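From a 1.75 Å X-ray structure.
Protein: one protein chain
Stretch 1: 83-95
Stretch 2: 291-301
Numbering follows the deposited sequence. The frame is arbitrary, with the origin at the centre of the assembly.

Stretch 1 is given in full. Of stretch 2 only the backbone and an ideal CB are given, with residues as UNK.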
ATOM      1  N   ASN A  83      -2.539   0.476  14.812  1.00 17.72           N
ATOM      2  CA  ASN A  83      -2.748   0.852  16.209  1.00 21.42           C
ATOM      3  C   ASN A  83      -3.764  -0.033  16.836  1.00 20.81           C
ATOM      4  O   ASN A  83      -4.871  -0.230  16.275  1.00 22.90           O
ATOM      5  CB  ASN A  83      -3.357   2.315  16.242  1.00 20.51           C
ATOM      6  CG  ASN A  83      -2.271   3.379  16.088  1.00 25.59           C
ATOM      7  OD1 ASN A  83      -1.614   3.745  17.097  1.00 25.95           O
ATOM      8  ND2 ASN A  83      -1.931   3.701  14.935  1.00 24.69           N
ATOM      9  N   ALA A  84      -3.478  -0.572  18.053  1.00 19.99           N
ATOM     10  CA  ALA A  84      -4.425  -1.336  18.722  1.00 21.21           C
ATOM     11  C   ALA A  84      -4.523  -0.990  20.217  1.00 20.57           C
ATOM     12  O   ALA A  84      -3.567  -0.584  20.816  1.00 21.20           O
ATOM     13  CB  ALA A  84      -4.086  -2.839  18.633  1.00 21.05           C
ATOM     14  N   THR A  85      -5.700  -1.095  20.802  1.00 21.22           N
ATOM     15  CA  THR A  85      -5.835  -1.000  22.273  1.00 21.54           C
ATOM     16  C   THR A  85      -6.580  -2.220  22.667  1.00 21.79           C
ATOM     17  O   THR A  85      -7.663  -2.535  22.106  1.00 20.65           O
ATOM     18  CB  THR A  85      -6.643   0.275  22.658  1.00 23.96           C
ATOM     19  OG1 THR A  85      -5.819   1.420  22.276  1.00 25.29           O
ATOM     20  CG2 THR A  85      -6.835   0.313  24.111  1.00 23.00           C
ATOM     21  N   LEU A  86      -6.118  -2.910  23.714  1.00 19.45           N
ATOM     22  CA  LEU A  86      -6.669  -4.273  23.946  1.00 17.88           C
ATOM     23  C   LEU A  86      -6.442  -4.679  25.414  1.00 19.37           C
ATOM     24  O   LEU A  86      -5.758  -3.936  26.119  1.00 20.92           O
ATOM     25  CB  LEU A  86      -5.894  -5.307  23.042  1.00 18.74           C
ATOM     26  CG  LEU A  86      -4.351  -5.402  23.389  1.00 16.96           C
ATOM     27  CD1 LEU A  86      -3.937  -6.853  23.120  1.00 19.27           C
ATOM     28  CD2 LEU A  86      -3.543  -4.496  22.443  1.00 17.41           C
ATOM     29  N   LYS A  87      -7.022  -5.796  25.858  1.00 21.47           N
ATOM     30  CA  LYS A  87      -6.622  -6.411  27.139  1.00 23.11           C
ATOM     31  C   LYS A  87      -6.681  -7.856  26.884  1.00 22.70           C
ATOM     32  O   LYS A  87      -7.571  -8.353  26.156  1.00 21.40           O
ATOM     33  CB  LYS A  87      -7.465  -5.910  28.298  1.00 22.05           C
ATOM     34  CG  LYS A  87      -8.973  -6.092  28.081  1.00 26.13           C
ATOM     35  CD  LYS A  87      -9.714  -5.275  29.138  1.00 27.73           C
ATOM     36  CE  LYS A  87     -11.217  -5.648  29.036  1.00 32.12           C
ATOM     37  NZ  LYS A  87     -11.835  -4.818  30.125  1.00 36.42           N
ATOM     38  N   VAL A  88      -5.702  -8.610  27.447  1.00 19.79           N
ATOM     39  CA  VAL A  88      -5.731 -10.027  27.342  1.00 20.41           C
ATOM     40  C   VAL A  88      -6.513 -10.518  28.494  1.00 23.11           C
ATOM     41  O   VAL A  88      -6.249 -10.142  29.637  1.00 23.18           O
ATOM     42  CB  VAL A  88      -4.272 -10.601  27.345  1.00 18.41           C
ATOM     43  CG1 VAL A  88      -4.289 -12.138  27.334  1.00 19.33           C
ATOM     44  CG2 VAL A  88      -3.504 -10.054  26.105  1.00 18.13           C
ATOM     45  N   GLN A  89      -7.482 -11.428  28.194  1.00 20.67           N
ATOM     46  CA  GLN A  89      -8.433 -11.924  29.225  1.00 21.20           C
ATOM     47  C   GLN A  89      -7.984 -13.325  29.622  1.00 22.51           C
ATOM     48  O   GLN A  89      -8.368 -13.741  30.692  1.00 22.84           O
ATOM     49  CB  GLN A  89      -9.871 -12.014  28.718  1.00 23.60           C
ATOM     50  CG  GLN A  89     -10.381 -10.566  28.411  1.00 24.88           C
ATOM     51  CD  GLN A  89     -10.627  -9.743  29.687  1.00 31.36           C
ATOM     52  OE1 GLN A  89      -9.773  -9.622  30.498  1.00 33.68           O
ATOM     53  NE2 GLN A  89     -11.807  -9.131  29.831  1.00 36.23           N
ATOM     54  N   HIS A  90      -7.253 -14.069  28.778  1.00 22.29           N
ATOM     55  CA  HIS A  90      -6.982 -15.416  29.178  1.00 22.34           C
ATOM     56  C   HIS A  90      -5.837 -15.962  28.346  1.00 20.70           C
ATOM     57  O   HIS A  90      -5.795 -15.637  27.173  1.00 19.13           O
ATOM     58  CB  HIS A  90      -8.224 -16.313  28.927  1.00 23.62           C
ATOM     59  CG  HIS A  90      -8.135 -17.605  29.699  1.00 23.93           C
ATOM     60  ND1 HIS A  90      -7.507 -18.744  29.227  1.00 24.57           N
ATOM     61  CD2 HIS A  90      -8.542 -17.868  31.004  1.00 24.12           C
ATOM     62  CE1 HIS A  90      -7.642 -19.738  30.194  1.00 24.70           C
ATOM     63  NE2 HIS A  90      -8.263 -19.190  31.274  1.00 26.05           N
ATOM     64  N   VAL A  91      -4.859 -16.717  28.956  1.00 18.99           N
ATOM     65  CA  VAL A  91      -3.889 -17.517  28.205  1.00 17.87           C
ATOM     66  C   VAL A  91      -3.967 -18.952  28.723  1.00 18.60           C
ATOM     67  O   VAL A  91      -4.631 -19.202  29.734  1.00 24.99           O
ATOM     68  CB  VAL A  91      -2.432 -17.024  28.425  1.00 19.47           C
ATOM     69  CG1 VAL A  91      -2.222 -15.623  27.719  1.00 20.67           C
ATOM     70  CG2 VAL A  91      -2.146 -16.931  29.951  1.00 18.89           C
ATOM     71  N   SER A  92      -3.300 -19.881  28.040  1.00 20.30           N
ATOM     72  CA  SER A  92      -3.471 -21.282  28.511  1.00 20.61           C
ATOM     73  C   SER A  92      -3.031 -21.408  29.944  1.00 21.49           C
ATOM     74  O   SER A  92      -1.956 -20.898  30.333  1.00 21.40           O
ATOM     75  CB  SER A  92      -2.602 -22.196  27.685  1.00 19.88           C
ATOM     76  OG  SER A  92      -2.794 -23.498  28.159  1.00 21.86           O
ATOM     77  N   THR A  93      -3.808 -22.163  30.746  1.00 23.37           N
ATOM     78  CA  THR A  93      -3.378 -22.454  32.146  1.00 22.98           C
ATOM     79  C   THR A  93      -2.578 -23.720  32.200  1.00 27.00           C
ATOM     80  O   THR A  93      -2.303 -24.131  33.295  1.00 27.63           O
ATOM     81  CB  THR A  93      -4.652 -22.686  33.024  1.00 26.91           C
ATOM     82  OG1 THR A  93      -5.486 -23.652  32.404  1.00 26.82           O
ATOM     83  CG2 THR A  93      -5.451 -21.347  33.063  1.00 29.55           C
ATOM     84  N   SER A  94      -2.304 -24.400  31.089  1.00 22.80           N
ATOM     85  CA  SER A  94      -1.366 -25.544  31.134  1.00 23.04           C
ATOM     86  C   SER A  94      -0.309 -25.379  30.043  1.00 23.37           C
ATOM     87  O   SER A  94      -0.461 -24.559  29.126  1.00 21.30           O
ATOM     88  CB  SER A  94      -2.147 -26.836  30.853  1.00 23.67           C
ATOM     89  OG  SER A  94      -2.869 -26.781  29.619  1.00 26.44           O
ATOM     90  N   GLY A  95       0.793 -26.130  30.187  1.00 21.38           N
ATOM     91  CA  GLY A  95       1.895 -25.994  29.166  1.00 19.45           C
ATOM     92  C   GLY A  95       3.132 -26.319  30.053  1.00 23.00           C
ATOM     93  O   GLY A  95       3.045 -26.364  31.326  1.00 25.71           O
ATOM     94  N   UNK A 291     -13.664 -25.305  28.519  1.00 35.69           N
ATOM     95  CA  UNK A 291     -14.139 -25.519  29.858  1.00 37.84           C
ATOM     96  C   UNK A 291     -13.018 -25.727  30.825  1.00 38.18           C
ATOM     97  O   UNK A 291     -13.221 -25.715  32.065  1.00 36.54           O
ATOM     98  CB  UNK A 291     -15.092 -26.715  29.900  1.00 37.84           C
ATOM     99  N   UNK A 292     -11.810 -25.910  30.316  1.00 30.86           N
ATOM    100  CA  UNK A 292     -10.693 -26.264  31.291  1.00 29.97           C
ATOM    101  C   UNK A 292      -9.475 -25.320  31.103  1.00 31.18           C
ATOM    102  O   UNK A 292      -8.326 -25.709  31.411  1.00 30.90           O
ATOM    103  CB  UNK A 292     -10.243 -27.713  31.091  1.00 29.97           C
ATOM    104  N   UNK A 293      -9.682 -24.103  30.605  1.00 29.86           N
ATOM    105  CA  UNK A 293      -8.553 -23.165  30.598  1.00 30.15           C
ATOM    106  C   UNK A 293      -7.576 -23.303  29.437  1.00 27.10           C
ATOM    107  O   UNK A 293      -6.531 -22.641  29.466  1.00 24.53           O
ATOM    108  CB  UNK A 293      -7.771 -23.324  31.903  1.00 30.15           C
ATOM    109  N   UNK A 294      -7.844 -24.170  28.480  1.00 26.15           N
ATOM    110  CA  UNK A 294      -6.895 -24.465  27.430  1.00 25.32           C
ATOM    111  C   UNK A 294      -7.255 -23.578  26.206  1.00 25.57           C
ATOM    112  O   UNK A 294      -7.552 -24.059  25.080  1.00 24.41           O
ATOM    113  CB  UNK A 294      -6.914 -25.954  27.080  1.00 25.32           C
ATOM    114  N   UNK A 295      -7.102 -22.266  26.422  1.00 24.03           N
ATOM    115  CA  UNK A 295      -7.388 -21.329  25.324  1.00 22.45           C
ATOM    116  C   UNK A 295      -6.833 -19.970  25.631  1.00 23.36           C
ATOM    117  O   UNK A 295      -6.354 -19.679  26.772  1.00 23.19           O
ATOM    118  CB  UNK A 295      -8.892 -21.227  25.063  1.00 22.45           C
ATOM    119  N   UNK A 296      -6.864 -19.089  24.575  1.00 21.28           N
ATOM    120  CA  UNK A 296      -6.455 -17.751  24.825  1.00 21.17           C
ATOM    121  C   UNK A 296      -7.611 -16.858  24.378  1.00 21.90           C
ATOM    122  O   UNK A 296      -8.394 -17.246  23.515  1.00 20.89           O
ATOM    123  CB  UNK A 296      -5.145 -17.418  24.109  1.00 21.17           C
ATOM    124  N   UNK A 297      -7.699 -15.683  24.960  1.00 19.83           N
ATOM    125  CA  UNK A 297      -8.790 -14.822  24.645  1.00 21.92           C
ATOM    126  C   UNK A 297      -8.362 -13.364  24.809  1.00 20.49           C
ATOM    127  O   UNK A 297      -7.759 -12.988  25.837  1.00 21.82           O
ATOM    128  CB  UNK A 297      -9.998 -15.149  25.525  1.00 21.92           C
ATOM    129  N   UNK A 298      -8.576 -12.538  23.795  1.00 20.31           N
ATOM    130  CA  UNK A 298      -7.951 -11.194  23.802  1.00 20.21           C
ATOM    131  C   UNK A 298      -9.128 -10.255  23.306  1.00 23.17           C
ATOM    132  O   UNK A 298      -9.817 -10.650  22.329  1.00 23.05           O
ATOM    133  CB  UNK A 298      -6.709 -11.122  22.912  1.00 20.21           C
ATOM    134  N   UNK A 299      -9.284  -9.115  23.970  1.00 20.25           N
ATOM    135  CA  UNK A 299     -10.366  -8.192  23.614  1.00 21.44           C
ATOM    136  C   UNK A 299      -9.805  -6.937  23.098  1.00 23.79           C
ATOM    137  O   UNK A 299      -8.845  -6.417  23.650  1.00 21.89           O
ATOM    138  CB  UNK A 299     -11.282  -7.900  24.804  1.00 21.44           C
ATOM    139  N   UNK A 300     -10.335  -6.402  21.996  1.00 22.17           N
ATOM    140  CA  UNK A 300      -9.762  -5.190  21.473  1.00 20.45           C
ATOM    141  C   UNK A 300     -10.805  -4.141  21.488  1.00 24.20           C
ATOM    142  O   UNK A 300     -12.002  -4.432  21.124  1.00 24.11           O
ATOM    143  CB  UNK A 300      -9.196  -5.384  20.065  1.00 20.45           C
ATOM    144  N   UNK A 301     -10.429  -2.936  21.833  1.00 23.74           N
ATOM    145  CA  UNK A 301     -11.493  -1.897  21.651  1.00 29.56           C
ATOM    146  C   UNK A 301     -11.121  -0.944  20.509  1.00 33.20           C
ATOM    147  O   UNK A 301     -11.899  -0.074  20.099  1.00 30.34           O
ATOM    148  CB  UNK A 301     -11.702  -1.100  22.940  1.00 29.56           C
TER

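Within its strand, 295-300, stretch 2 alternates its side chains between two faces, one carrying Leu86 and Val88, the other Lys87 and His90; the strand runs antiparallel to that of stretch 1.

Position 291 has nothing of stretch 1 within reach of its CB, and almost any residue would do; it is Ala291. Position 292 is nearly as free, its CB pointing sideways into open space, and a polar residue would suit a loop there. It is Asn292, whose backbone O accepts a hydrogen bond from a water.

At 293 the choice closes. Phi is 83° and psi 5°, and the ideal CB would lie 2.4 Å from Thr93 OG1 and jam against the carbonyl O of the preceding residue. Glycine is the answer, and Gly293 lets the chains close up: Thr93 N donates to Gly293 O at 3.0 Å.

Position 294 points its CB away, with Ser94 OG 4.8 Å and Ser92 OG 4.9 Å from the ideal CB. A small polar side chain, perhaps reaching a neighbouring hydroxyl through water, would fit. Ser294 does so with Ser94 and Thr93: a water donates to Ser294 OG (2.7 Å) and also bonds to Ser94 OG (2.7 Å) and Thr93 OG1 (2.9 Å).

At 295 the CB again points away, yet the His90 imidazole lies close, with ND1 5.0 Å from the ideal CB. A flat side chain that folds back could cover that ring; a small one would not reach across that face. Tyr295, with chi1 in p, stacks on it in an offset arrangement, centroids 3.9 Å apart and planes 7° from parallel. The backbone fixes the imidazole too, as His90 ND1 donates to Tyr295 O at 2.9 Å.

The ideal CB of 296 sits 3.6 Å from His90 O, so a small residue is comfortable, though the space beyond is not defined by stretch 1. It is Ala296.

Position 297 pairs with His90 across a beta bulge: its carbonyl accepts hydrogen bonds from two successive amides, Gln89 N at 2.8 Å and His90 N at 3.2 Å from the O of 297. The CB lies beside those of Gln89 and His90, where a long polar or aliphatic chain would suit. Glu297 extends with chi1 and chi2 both t, and its carboxylate serves its own strand, accepting a hydrogen bond from the side chain at 299.

Position 298 faces Leu86 and Val88, which call for an aliphatic residue, beta-branched or otherwise. Val298 puts CG1 3.7 Å from Leu86 CD1.

On the other face, 299 meets the methylenes of Gln89 and Lys87, a surface for something broad and flat or long and aliphatic. Trp299 lays its five-membered ring under Gln89 CG, 3.4 Å from the centroid, and its NE1 donates to Glu297 OE2 at 2.7 Å, while its backbone exchanges two hydrogen bonds with Lys87.

Position 300 has Leu86 CB 4.4 Å from its ideal CB and Ala84 further along, a site for a large apolar side chain. Phe300 takes Leu86 CB over its ring face and Ala84 CB at its edge.

Position 301 points sideways beside Thr85, and many long chains would serve. Lys301 packs CG 3.9 Å from Thr85 CG2, and Lys301 N donates to Thr85 O at 2.8 Å.

Stretch 2 291-301: ANGSYAEVWFK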
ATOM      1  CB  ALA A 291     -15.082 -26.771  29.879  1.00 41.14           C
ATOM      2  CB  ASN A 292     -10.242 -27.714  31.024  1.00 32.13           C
ATOM      3  CG  ASN A 292     -11.302 -28.731  31.513  1.00 43.77           C
ATOM      4  OD1 ASN A 292     -12.177 -29.182  30.746  1.00 42.79           O
ATOM      5  ND2 ASN A 292     -11.318 -28.951  32.784  1.00 35.08           N
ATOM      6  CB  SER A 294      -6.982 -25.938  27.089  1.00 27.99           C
ATOM      7  OG  SER A 294      -6.310 -26.690  28.057  1.00 27.60           O
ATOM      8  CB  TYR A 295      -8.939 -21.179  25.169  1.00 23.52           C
ATOM      9  CG  TYR A 295      -9.615 -20.545  26.360  1.00 23.90           C
ATOM     10  CD1 TYR A 295      -9.995 -21.293  27.452  1.00 27.88           C
ATOM     11  CD2 TYR A 295      -9.906 -19.168  26.360  1.00 25.96           C
ATOM     12  CE1 TYR A 295     -10.661 -20.738  28.550  1.00 27.12           C
ATOM     13  CE2 TYR A 295     -10.563 -18.575  27.489  1.00 26.61           C
ATOM     14  CZ  TYR A 295     -10.933 -19.375  28.542  1.00 26.82           C
ATOM     15  OH  TYR A 295     -11.606 -18.802  29.617  1.00 28.51           O
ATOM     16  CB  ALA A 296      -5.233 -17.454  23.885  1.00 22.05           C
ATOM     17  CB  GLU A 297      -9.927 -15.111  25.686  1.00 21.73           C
ATOM     18  CG  GLU A 297     -11.173 -14.151  25.391  1.00 25.49           C
ATOM     19  CD  GLU A 297     -12.344 -14.463  26.305  1.00 29.66           C
ATOM     20  OE1 GLU A 297     -12.433 -15.663  26.752  1.00 30.51           O
ATOM     21  OE2 GLU A 297     -13.198 -13.570  26.617  1.00 27.93           O
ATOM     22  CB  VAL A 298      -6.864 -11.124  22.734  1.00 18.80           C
ATOM     23  CG1 VAL A 298      -6.191  -9.715  22.753  1.00 19.21           C
ATOM     24  CG2 VAL A 298      -5.700 -12.194  23.032  1.00 17.38           C
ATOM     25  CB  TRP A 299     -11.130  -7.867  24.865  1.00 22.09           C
ATOM     26  CG  TRP A 299     -11.940  -8.965  25.444  1.00 24.24           C
ATOM     27  CD1 TRP A 299     -11.904 -10.384  25.214  1.00 24.58           C
ATOM     28  CD2 TRP A 299     -12.948  -8.773  26.430  1.00 26.83           C
ATOM     29  NE1 TRP A 299     -12.840 -11.001  26.012  1.00 27.58           N
ATOM     30  CE2 TRP A 299     -13.477 -10.083  26.771  1.00 27.54           C
ATOM     31  CE3 TRP A 299     -13.449  -7.622  27.096  1.00 29.44           C
ATOM     32  CZ2 TRP A 299     -14.519 -10.255  27.728  1.00 30.03           C
ATOM     33  CZ3 TRP A 299     -14.497  -7.807  28.057  1.00 30.29           C
ATOM     34  CH2 TRP A 299     -14.971  -9.091  28.389  1.00 32.64           C
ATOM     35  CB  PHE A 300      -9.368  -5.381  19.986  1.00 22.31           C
ATOM     36  CG  PHE A 300      -8.100  -6.189  19.802  1.00 19.91           C
ATOM     37  CD1 PHE A 300      -8.153  -7.569  19.959  1.00 21.70           C
ATOM     38  CD2 PHE A 300      -6.918  -5.482  19.500  1.00 20.86           C
ATOM     39  CE1 PHE A 300      -6.997  -8.312  19.754  1.00 19.60           C
ATOM     40  CE2 PHE A 300      -5.721  -6.274  19.329  1.00 18.13           C
ATOM     41  CZ  PHE A 300      -5.804  -7.639  19.540  1.00 18.11           C
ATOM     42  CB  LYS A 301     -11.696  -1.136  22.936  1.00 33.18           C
ATOM     43  CG  LYS A 301     -10.553  -0.341  23.355  1.00 33.54           C
ATOM     44  CD  LYS A 301     -11.214   0.438  24.459  1.00 39.25           C
ATOM     45  CE  LYS A 301     -10.552   1.743  24.736  1.00 44.53           C
ATOM     46  NZ  LYS A 301     -10.860   2.047  26.174  1.00 52.89           N
TER
HETATM   47  O   HOH W   1      -5.264 -25.842  30.448  1.00 24.79           O
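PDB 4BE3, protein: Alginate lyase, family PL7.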